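Local structure of succinylglutamate desuccinylase (Chromobacterium violaceum, 1YW4) at residues A[7-10]-A[11-14]; A[64-67]-A[68-71]; A[70-74]-A[75-79]; A[218-221]-A[222-225]. The protein probably hydrolyses N-succinyl-L-glutamate to succinate and glutamate with one zinc ion per subunit, the last step of arginine degradation by the AST pathway. All coordinates share one frame; numbering follows the deposited sequence.

From the N terminus, interaction 1 closes the turns of the short helix 7-12. Interactions 2 and 3 follow on helix 61-75, the first in its middle and the second where it ends and the chain turns back toward strand 83-88; they share Leu70 and Thr71. Interaction 4 is a tight turn much later, between strand 209-215 and helix 230-241. Interaction 3 begins on the stretch where interaction 2 ends; the others follow in series, and none nests. Helix 61-75 joins them: Asp67 accepts the backbone N-H of Leu8, Phe7 packs on Leu70 and Ala74, and Glu64 holds Gly222 and Asn224 of the turn. Interactions 3 and 4 do not touch.

Interaction 1 (A[7-10]-A[11-14]); sequences FLQH and ALSS
Gln9 and Ser13 meet one turn apart through both backbone and side chain. The backbone N of Ser13 donates to Gln9 O at 2.7 Å, and the carboxamide of Gln9 reaches toward the same residue, its NE2 giving a hydrogen to Ser13 OG at 3.2 Å. That side-chain bond is nearly straight (174°), and the hydroxyl oxygen lies in the plane of the amide. A bend at chi2 (55°) turns the Gln9 chain along the helix toward its C-terminal end, which is how a group whose CB points away from Ser13 arrives beside it. Glutamine suits this partly exposed site, being long enough to span the turn and able to donate without carrying charge.

The preceding backbone bonds of the helix are regular: Ala11 N donates to Phe7 O at 3.1 Å and Leu12 N to Leu8 O at 2.9 Å. These are the i to i+4 bonds of helix 7-12, a short N-terminal helix that ends here, Ser14 leaving helical geometry with positive phi. At its other end the N-H of Leu8 is taken by the carboxylate of Asp67 on helix 61-75, and that of Gln9 by the hydroxyl of Ser6.

The apolar side is carried by leucines. Leu8 CD1 touches Leu12 CD1 at 3.7 Å, the two branched ends crossing at an angle, and Leu12 reaches on to Ile94 of helix 91-96. Ala11, whose small side chain fits a buried place, lies against Trp31 and Leu91, while the ring of His10 meets Trp21 edge-to-face.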
loop_
_atom_site.group_PDB
_atom_site.type_symbol
_atom_site.label_atom_id
_atom_site.label_comp_id
_atom_site.label_asym_id
_atom_site.label_seq_id
_atom_site.Cartn_x
_atom_site.Cartn_y
_atom_site.Cartn_z
ATOM N N PHE A 7 0.469 -14.416 -41.788
ATOM C CA PHE A 7 1.676 -14.823 -41.089
ATOM C C PHE A 7 1.311 -15.979 -40.161
ATOM O O PHE A 7 2.046 -16.959 -40.051
ATOM C CB PHE A 7 2.245 -13.641 -40.290
ATOM C CG PHE A 7 2.962 -12.615 -41.150
ATOM C CD1 PHE A 7 4.324 -12.394 -40.995
ATOM C CD2 PHE A 7 2.276 -11.893 -42.127
ATOM C CE1 PHE A 7 5.007 -11.473 -41.795
ATOM C CE2 PHE A 7 2.953 -10.964 -42.937
ATOM C CZ PHE A 7 4.316 -10.758 -42.767
ATOM N N LEU A 8 0.151 -15.869 -39.520
ATOM C CA LEU A 8 -0.313 -16.892 -38.597
ATOM C C LEU A 8 -0.463 -18.256 -39.263
ATOM O O LEU A 8 0.046 -19.262 -38.761
ATOM C CB LEU A 8 -1.646 -16.451 -37.967
ATOM C CG LEU A 8 -2.383 -17.390 -36.990
ATOM C CD1 LEU A 8 -3.301 -18.284 -37.770
ATOM C CD2 LEU A 8 -1.400 -18.205 -36.135
ATOM N N GLN A 9 -1.146 -18.289 -40.402
ATOM C CA GLN A 9 -1.364 -19.542 -41.116
ATOM C C GLN A 9 -0.050 -20.150 -41.599
ATOM O O GLN A 9 0.111 -21.372 -41.628
ATOM C CB GLN A 9 -2.303 -19.322 -42.304
ATOM C CG GLN A 9 -2.995 -20.590 -42.728
ATOM C CD GLN A 9 -3.743 -21.225 -41.567
ATOM O OE1 GLN A 9 -4.636 -20.614 -40.974
ATOM N NE2 GLN A 9 -3.367 -22.450 -41.226
ATOM N N HIS A 10 0.888 -19.298 -41.995
ATOM C CA HIS A 10 2.179 -19.787 -42.450
ATOM C C HIS A 10 2.832 -20.537 -41.296
ATOM O O HIS A 10 3.366 -21.625 -41.480
ATOM C CB HIS A 10 3.082 -18.632 -42.876
ATOM C CG HIS A 10 4.458 -19.063 -43.271
ATOM N ND1 HIS A 10 4.736 -19.658 -44.484
ATOM C CD2 HIS A 10 5.631 -19.023 -42.595
ATOM C CE1 HIS A 10 6.021 -19.963 -44.537
ATOM N NE2 HIS A 10 6.586 -19.590 -43.403
ATOM N N ALA A 11 2.780 -19.928 -40.111
ATOM C CA ALA A 11 3.351 -20.495 -38.890
ATOM C C ALA A 11 2.684 -21.817 -38.514
ATOM O O ALA A 11 3.355 -22.767 -38.106
ATOM C CB ALA A 11 3.207 -19.499 -37.738
ATOM N N LEU A 12 1.363 -21.871 -38.641
ATOM C CA LEU A 12 0.631 -23.089 -38.317
ATOM C C LEU A 12 0.846 -24.168 -39.372
ATOM O O LEU A 12 1.077 -25.330 -39.040
ATOM C CB LEU A 12 -0.866 -22.807 -38.195
ATOM C CG LEU A 12 -1.329 -22.051 -36.949
ATOM C CD1 LEU A 12 -2.833 -21.831 -37.034
ATOM C CD2 LEU A 12 -0.979 -22.850 -35.695
ATOM N N SER A 13 0.771 -23.780 -40.641
ATOM C CA SER A 13 0.943 -24.725 -41.742
ATOM C C SER A 13 2.408 -25.020 -42.016
ATOM O O SER A 13 2.736 -25.795 -42.915
ATOM C CB SER A 13 0.279 -24.190 -43.012
ATOM O OG SER A 13 -1.129 -24.141 -42.854
ATOM N N SER A 14 3.275 -24.391 -41.227
ATOM C CA SER A 14 4.721 -24.562 -41.330
ATOM C C SER A 14 5.180 -24.799 -42.761
ATOM O O SER A 14 5.843 -25.795 -43.051
ATOM C CB SER A 14 5.167 -25.734 -40.452
ATOM O OG SER A 14 4.719 -25.571 -39.117
#

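Interaction 2 (A[64-67]-A[68-71]); sequences EVVD and GMLT
Thr71 turns OG1 back beside its own backbone N (chi1 -55°), toward the preceding turn, where Asp67 O lies 3.0 Å from OG1; Pro5 O is a second partner of this hydroxyl. The carboxylate of Asp67, swung the other way (chi1 -167°), stands near OG1, and a water joins them, donating to Asp67 OD2 and lying 2.7 Å from Thr71 OG1. Asp67 O also accepts Thr71 N, again at 3.0 Å, one of the i to i+4 bonds that run through helix 61-75.

On the inward side both branches of Val66 touch the next turn. Its CG1 lies alongside Leu70 CD1 at 4.1 Å, the two side chains pointing the same way toward Val86 of strand 83-88. Selenomethionine Met69 bends to carry CE back to Val66, 4.1 Å from CG2, while its flexible chain also packs against helix 230-241. Branched residues fill the strand side of this beta-alpha-beta helix, whereas polar ones line the side facing the N-terminal segment.

With OD1 bound to the N-H of Leu8 and OD2 to the hydroxyl of Ser6, Asp67 is well supplied with donors, which would favour its charged form.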
loop_
_atom_site.group_PDB
_atom_site.type_symbol
_atom_site.label_atom_id
_atom_site.label_comp_id
_atom_site.label_asym_id
_atom_site.label_seq_id
_atom_site.Cartn_x
_atom_site.Cartn_y
_atom_site.Cartn_z
ATOM N N GLU A 64 -5.550 -12.833 -33.846
ATOM C CA GLU A 64 -6.133 -12.281 -35.071
ATOM C C GLU A 64 -5.740 -10.815 -35.252
ATOM O O GLU A 64 -5.479 -10.384 -36.370
ATOM C CB GLU A 64 -7.667 -12.396 -35.053
ATOM C CG GLU A 64 -8.192 -13.810 -34.807
ATOM C CD GLU A 64 -9.715 -13.917 -34.869
ATOM O OE1 GLU A 64 -10.404 -13.075 -34.256
ATOM O OE2 GLU A 64 -10.227 -14.857 -35.519
ATOM N N VAL A 65 -5.694 -10.056 -34.156
ATOM C CA VAL A 65 -5.325 -8.641 -34.226
ATOM C C VAL A 65 -3.872 -8.477 -34.673
ATOM O O VAL A 65 -3.552 -7.606 -35.486
ATOM C CB VAL A 65 -5.509 -7.934 -32.867
ATOM C CG1 VAL A 65 -4.922 -6.513 -32.926
ATOM C CG2 VAL A 65 -6.991 -7.866 -32.520
ATOM N N VAL A 66 -2.990 -9.318 -34.142
ATOM C CA VAL A 66 -1.590 -9.250 -34.530
ATOM C C VAL A 66 -1.457 -9.658 -35.993
ATOM O O VAL A 66 -0.849 -8.945 -36.790
ATOM C CB VAL A 66 -0.715 -10.188 -33.670
ATOM C CG1 VAL A 66 0.693 -10.284 -34.259
ATOM C CG2 VAL A 66 -0.644 -9.656 -32.245
ATOM N N ASP A 67 -2.039 -10.796 -36.347
ATOM C CA ASP A 67 -1.960 -11.283 -37.717
ATOM C C ASP A 67 -2.489 -10.256 -38.728
ATOM O O ASP A 67 -1.933 -10.113 -39.817
ATOM C CB ASP A 67 -2.718 -12.606 -37.851
ATOM C CG ASP A 67 -2.411 -13.322 -39.148
ATOM O OD1 ASP A 67 -1.211 -13.530 -39.449
ATOM O OD2 ASP A 67 -3.365 -13.682 -39.866
ATOM N N GLY A 68 -3.557 -9.550 -38.366
ATOM C CA GLY A 68 -4.109 -8.539 -39.250
ATOM C C GLY A 68 -3.105 -7.424 -39.509
ATOM O O GLY A 68 -2.960 -6.954 -40.640
HETATM N N MSE A 69 -2.409 -7.007 -38.456
HETATM C CA MSE A 69 -1.404 -5.961 -38.558
HETATM C C MSE A 69 -0.270 -6.408 -39.473
HETATM O O MSE A 69 0.183 -5.641 -40.304
HETATM C CB MSE A 69 -0.817 -5.619 -37.185
HETATM C CG MSE A 69 -1.772 -4.958 -36.209
HETATM SE SE MSE A 69 -0.821 -4.253 -34.664
HETATM C CE MSE A 69 -0.240 -5.920 -33.888
ATOM N N LEU A 70 0.190 -7.647 -39.315
ATOM C CA LEU A 70 1.277 -8.152 -40.154
ATOM C C LEU A 70 0.885 -8.177 -41.628
ATOM O O LEU A 70 1.683 -7.834 -42.502
ATOM C CB LEU A 70 1.693 -9.552 -39.701
ATOM C CG LEU A 70 2.274 -9.592 -38.283
ATOM C CD1 LEU A 70 2.532 -11.037 -37.845
ATOM C CD2 LEU A 70 3.559 -8.767 -38.252
ATOM N N THR A 71 -0.346 -8.588 -41.907
ATOM C CA THR A 71 -0.808 -8.630 -43.287
ATOM C C THR A 71 -0.847 -7.215 -43.870
ATOM O O THR A 71 -0.473 -7.002 -45.025
ATOM C CB THR A 71 -2.199 -9.275 -43.397
ATOM O OG1 THR A 71 -2.167 -10.579 -42.799
ATOM C CG2 THR A 71 -2.596 -9.431 -44.864
HETATM O O HOH W 1 -4.244 -12.097 -41.871
#

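Interaction 3 (A[70-74]-A[75-79]); sequences LTDIA and AGQLA
A Schellman motif ends helix 61-75 before the chain turns toward strand 83-88. Gly76 is the first residue to leave helical geometry, and its positive phi (95°) bends the backbone sharply; glycine suits the place because a CB there would be jammed against the carbonyl oxygen of Ala75.

Two bonds define the motif. Gln77 N donates to Asp72 O at 2.8 Å, the 6→1 bond, tilted modestly from the carbonyl plane, and Gly76 N donates to Ile73 O at 3.1 Å, the 5→2 bond. Asp72 O is the focus, for Leu78 N is an additional donor to it at 3.2 Å, from high above the carbonyl plane, and Gly76 N reaches it weakly as well. Beyond the glycine the chain folds back over the last turn. Leu78, two residues past Gly76, places CG opposite its own backbone N (chi1 -177°), and its CD2 comes to 3.8 Å from CG1 of Ile73, the two side chains running across one another. The CA of Ile73 also directs its hydrogen almost straight at Leu78 O, 3.5 Å away, and a water bridges Ile73 O and Leu78 O.

Asp72 lays its CB against those of Gln77 and Leu78, while its OD2 forms a salt bridge with Arg237 of helix 230-241. Carbonyls left without helical partners at this C-terminal end are therefore met by loop N-H groups and water, with Leu78 packed on Ile73.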
loop_
_atom_site.group_PDB
_atom_site.type_symbol
_atom_site.label_atom_id
_atom_site.label_comp_id
_atom_site.label_asym_id
_atom_site.label_seq_id
_atom_site.Cartn_x
_atom_site.Cartn_y
_atom_site.Cartn_z
ATOM N N LEU A 70 0.190 -7.647 -39.315
ATOM C CA LEU A 70 1.277 -8.152 -40.154
ATOM C C LEU A 70 0.885 -8.177 -41.628
ATOM O O LEU A 70 1.683 -7.834 -42.502
ATOM C CB LEU A 70 1.693 -9.552 -39.701
ATOM C CG LEU A 70 2.274 -9.592 -38.283
ATOM C CD1 LEU A 70 2.532 -11.037 -37.845
ATOM C CD2 LEU A 70 3.559 -8.767 -38.252
ATOM N N THR A 71 -0.346 -8.588 -41.907
ATOM C CA THR A 71 -0.808 -8.630 -43.287
ATOM C C THR A 71 -0.847 -7.215 -43.870
ATOM O O THR A 71 -0.473 -7.002 -45.025
ATOM C CB THR A 71 -2.199 -9.275 -43.397
ATOM O OG1 THR A 71 -2.167 -10.579 -42.799
ATOM C CG2 THR A 71 -2.596 -9.431 -44.864
ATOM N N ASP A 72 -1.279 -6.243 -43.070
ATOM C CA ASP A 72 -1.327 -4.863 -43.552
ATOM C C ASP A 72 0.065 -4.317 -43.830
ATOM O O ASP A 72 0.271 -3.569 -44.789
ATOM C CB ASP A 72 -2.052 -3.955 -42.557
ATOM C CG ASP A 72 -3.560 -4.144 -42.596
ATOM O OD1 ASP A 72 -4.053 -4.714 -43.584
ATOM O OD2 ASP A 72 -4.251 -3.718 -41.653
ATOM N N ILE A 73 1.024 -4.692 -42.992
ATOM C CA ILE A 73 2.393 -4.234 -43.184
ATOM C C ILE A 73 2.942 -4.808 -44.486
ATOM O O ILE A 73 3.514 -4.086 -45.305
ATOM C CB ILE A 73 3.295 -4.665 -42.006
ATOM C CG1 ILE A 73 2.856 -3.935 -40.737
ATOM C CG2 ILE A 73 4.761 -4.370 -42.331
ATOM C CD1 ILE A 73 3.715 -4.208 -39.531
ATOM N N ALA A 74 2.757 -6.111 -44.674
ATOM C CA ALA A 74 3.226 -6.790 -45.875
ATOM C C ALA A 74 2.471 -6.316 -47.117
ATOM O O ALA A 74 2.934 -6.497 -48.243
ATOM C CB ALA A 74 3.072 -8.301 -45.715
ATOM N N ALA A 75 1.305 -5.715 -46.905
ATOM C CA ALA A 75 0.491 -5.218 -48.007
ATOM C C ALA A 75 0.832 -3.762 -48.322
ATOM O O ALA A 75 0.572 -3.282 -49.424
ATOM C CB ALA A 75 -0.990 -5.343 -47.658
ATOM N N GLY A 76 1.422 -3.068 -47.355
ATOM C CA GLY A 76 1.773 -1.675 -47.559
ATOM C C GLY A 76 0.689 -0.754 -47.034
ATOM O O GLY A 76 0.720 0.453 -47.268
ATOM N N GLN A 77 -0.271 -1.337 -46.321
ATOM C CA GLN A 77 -1.389 -0.602 -45.739
ATOM C C GLN A 77 -0.961 0.055 -44.428
ATOM O O GLN A 77 -1.515 1.078 -44.021
ATOM C CB GLN A 77 -2.547 -1.557 -45.452
ATOM C CG GLN A 77 -3.919 -0.966 -45.679
ATOM C CD GLN A 77 -4.470 -1.331 -47.040
ATOM O OE1 GLN A 77 -3.834 -1.082 -48.068
ATOM N NE2 GLN A 77 -5.658 -1.930 -47.055
ATOM N N LEU A 78 0.019 -0.550 -43.761
ATOM C CA LEU A 78 0.528 -0.035 -42.494
ATOM C C LEU A 78 2.041 0.135 -42.575
ATOM O O LEU A 78 2.746 -0.730 -43.095
ATOM C CB LEU A 78 0.170 -0.995 -41.350
ATOM C CG LEU A 78 0.552 -0.606 -39.916
ATOM C CD1 LEU A 78 -0.255 0.611 -39.474
ATOM C CD2 LEU A 78 0.286 -1.773 -38.985
ATOM N N ALA A 79 2.533 1.255 -42.061
ATOM C CA ALA A 79 3.962 1.535 -42.081
ATOM C C ALA A 79 4.631 0.991 -40.823
ATOM O O ALA A 79 4.033 0.981 -39.746
ATOM C CB ALA A 79 4.197 3.036 -42.190
HETATM O O HOH W 2 4.376 -1.570 -45.040
#

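Interaction 4 (A[218-221]-A[222-225]); sequences ARPF and GQND
This is a tight-turn contact on the protein surface, in the loop that leads from strand 209-215 to helix 230-241. Pro220 and Gln223, the two ends of the turn, meet: Gln223 N donates to Pro220 O at 3.1 Å, and the Gln223 side chain lies across the proline ring, NE2 standing 3.5 Å from Pro220 CG. An extended chain beyond CG (chi2 -178°) carries the amide that far along the ring. Proline opens the turn with its carbonyl as acceptor and offers a compact apolar ring for the amide to lie across.

The turn is of type II, with Phe221 and Gly222 at its middle. Gly222 has positive phi (89°), and a CB there would clash with Phe221 O, so glycine fits the site. Its N-H is taken by Glu64 of helix 61-75, while the ring of Phe221 packs on Ile63 and Glu64 of the same helix.

Water fills out the polar contacts on the Arg219 side. One water accepts from Arg219 N and lies 2.9 Å from Asn224 OD1, which itself comes within 3.2 Å of Arg219 CB. A second donates to Gln223 O at 2.7 Å and takes a weak bond from Arg219 NE. Bent at chi2 (-86°), the arginine chain curls back so that NH2 donates to Ala218 O at 3.0 Å, with that oxygen close to the guanidinium plane. Asn224 ND2 is held by Thr60 OG1, just before helix 61-75, and by Glu64 OE1 within it; the Asn224 side chain lies about 8 Å from that of the zinc ligand Glu59.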
loop_
_atom_site.group_PDB
_atom_site.type_symbol
_atom_site.label_atom_id
_atom_site.label_comp_id
_atom_site.label_asym_id
_atom_site.label_seq_id
_atom_site.Cartn_x
_atom_site.Cartn_y
_atom_site.Cartn_z
ATOM N N ALA A 218 -12.049 -14.796 -23.851
ATOM C CA ALA A 218 -11.440 -15.828 -24.682
ATOM C C ALA A 218 -12.505 -16.413 -25.608
ATOM O O ALA A 218 -13.628 -16.694 -25.182
ATOM C CB ALA A 218 -10.836 -16.926 -23.816
ATOM N N ARG A 219 -12.142 -16.586 -26.873
ATOM C CA ARG A 219 -13.045 -17.120 -27.882
ATOM C C ARG A 219 -12.220 -17.782 -28.976
ATOM O O ARG A 219 -11.071 -17.410 -29.206
ATOM C CB ARG A 219 -13.881 -15.990 -28.507
ATOM C CG ARG A 219 -14.970 -15.401 -27.618
ATOM C CD ARG A 219 -16.252 -16.213 -27.721
ATOM N NE ARG A 219 -17.368 -15.578 -27.027
ATOM C CZ ARG A 219 -17.418 -15.369 -25.717
ATOM N NH1 ARG A 219 -18.476 -14.783 -25.182
ATOM N NH2 ARG A 219 -16.416 -15.753 -24.938
ATOM N N PRO A 220 -12.792 -18.783 -29.656
ATOM C CA PRO A 220 -12.063 -19.469 -30.729
ATOM C C PRO A 220 -11.990 -18.570 -31.964
ATOM O O PRO A 220 -12.688 -17.556 -32.039
ATOM C CB PRO A 220 -12.903 -20.719 -30.960
ATOM C CG PRO A 220 -14.290 -20.200 -30.732
ATOM C CD PRO A 220 -14.142 -19.351 -29.486
ATOM N N PHE A 221 -11.133 -18.932 -32.918
ATOM C CA PHE A 221 -10.989 -18.154 -34.150
ATOM C C PHE A 221 -12.345 -17.986 -34.843
ATOM O O PHE A 221 -13.132 -18.931 -34.915
ATOM C CB PHE A 221 -10.023 -18.852 -35.122
ATOM C CG PHE A 221 -8.583 -18.841 -34.676
ATOM C CD1 PHE A 221 -7.859 -17.655 -34.634
ATOM C CD2 PHE A 221 -7.949 -20.026 -34.315
ATOM C CE1 PHE A 221 -6.513 -17.648 -34.235
ATOM C CE2 PHE A 221 -6.609 -20.033 -33.913
ATOM C CZ PHE A 221 -5.889 -18.843 -33.875
ATOM N N GLY A 222 -12.614 -16.782 -35.344
ATOM C CA GLY A 222 -13.861 -16.522 -36.043
ATOM C C GLY A 222 -15.013 -16.078 -35.163
ATOM O O GLY A 222 -16.082 -15.720 -35.659
ATOM N N GLN A 223 -14.795 -16.095 -33.856
ATOM C CA GLN A 223 -15.828 -15.698 -32.920
ATOM C C GLN A 223 -15.409 -14.514 -32.063
ATOM O O GLN A 223 -16.011 -14.254 -31.026
ATOM C CB GLN A 223 -16.217 -16.883 -32.036
ATOM C CG GLN A 223 -17.097 -17.914 -32.744
ATOM C CD GLN A 223 -17.486 -19.041 -31.825
ATOM O OE1 GLN A 223 -17.817 -18.809 -30.665
ATOM N NE2 GLN A 223 -17.451 -20.270 -32.330
ATOM N N ASN A 224 -14.380 -13.795 -32.500
ATOM C CA ASN A 224 -13.902 -12.628 -31.771
ATOM C C ASN A 224 -14.452 -11.346 -32.381
ATOM O O ASN A 224 -14.342 -11.120 -33.585
ATOM C CB ASN A 224 -12.364 -12.557 -31.788
ATOM C CG ASN A 224 -11.713 -13.725 -31.076
ATOM O OD1 ASN A 224 -11.902 -13.916 -29.879
ATOM N ND2 ASN A 224 -10.938 -14.511 -31.815
ATOM N N ASP A 225 -15.046 -10.505 -31.542
ATOM C CA ASP A 225 -15.582 -9.231 -31.998
ATOM C C ASP A 225 -14.385 -8.273 -32.027
ATOM O O ASP A 225 -14.126 -7.561 -31.058
ATOM C CB ASP A 225 -16.647 -8.737 -31.008
ATOM C CG ASP A 225 -17.522 -7.637 -31.583
ATOM O OD1 ASP A 225 -16.989 -6.562 -31.926
ATOM O OD2 ASP A 225 -18.749 -7.848 -31.693
HETATM O O HOH W 3 -10.224 -14.437 -27.571
HETATM O O HOH W 4 -18.177 -13.839 -29.468
#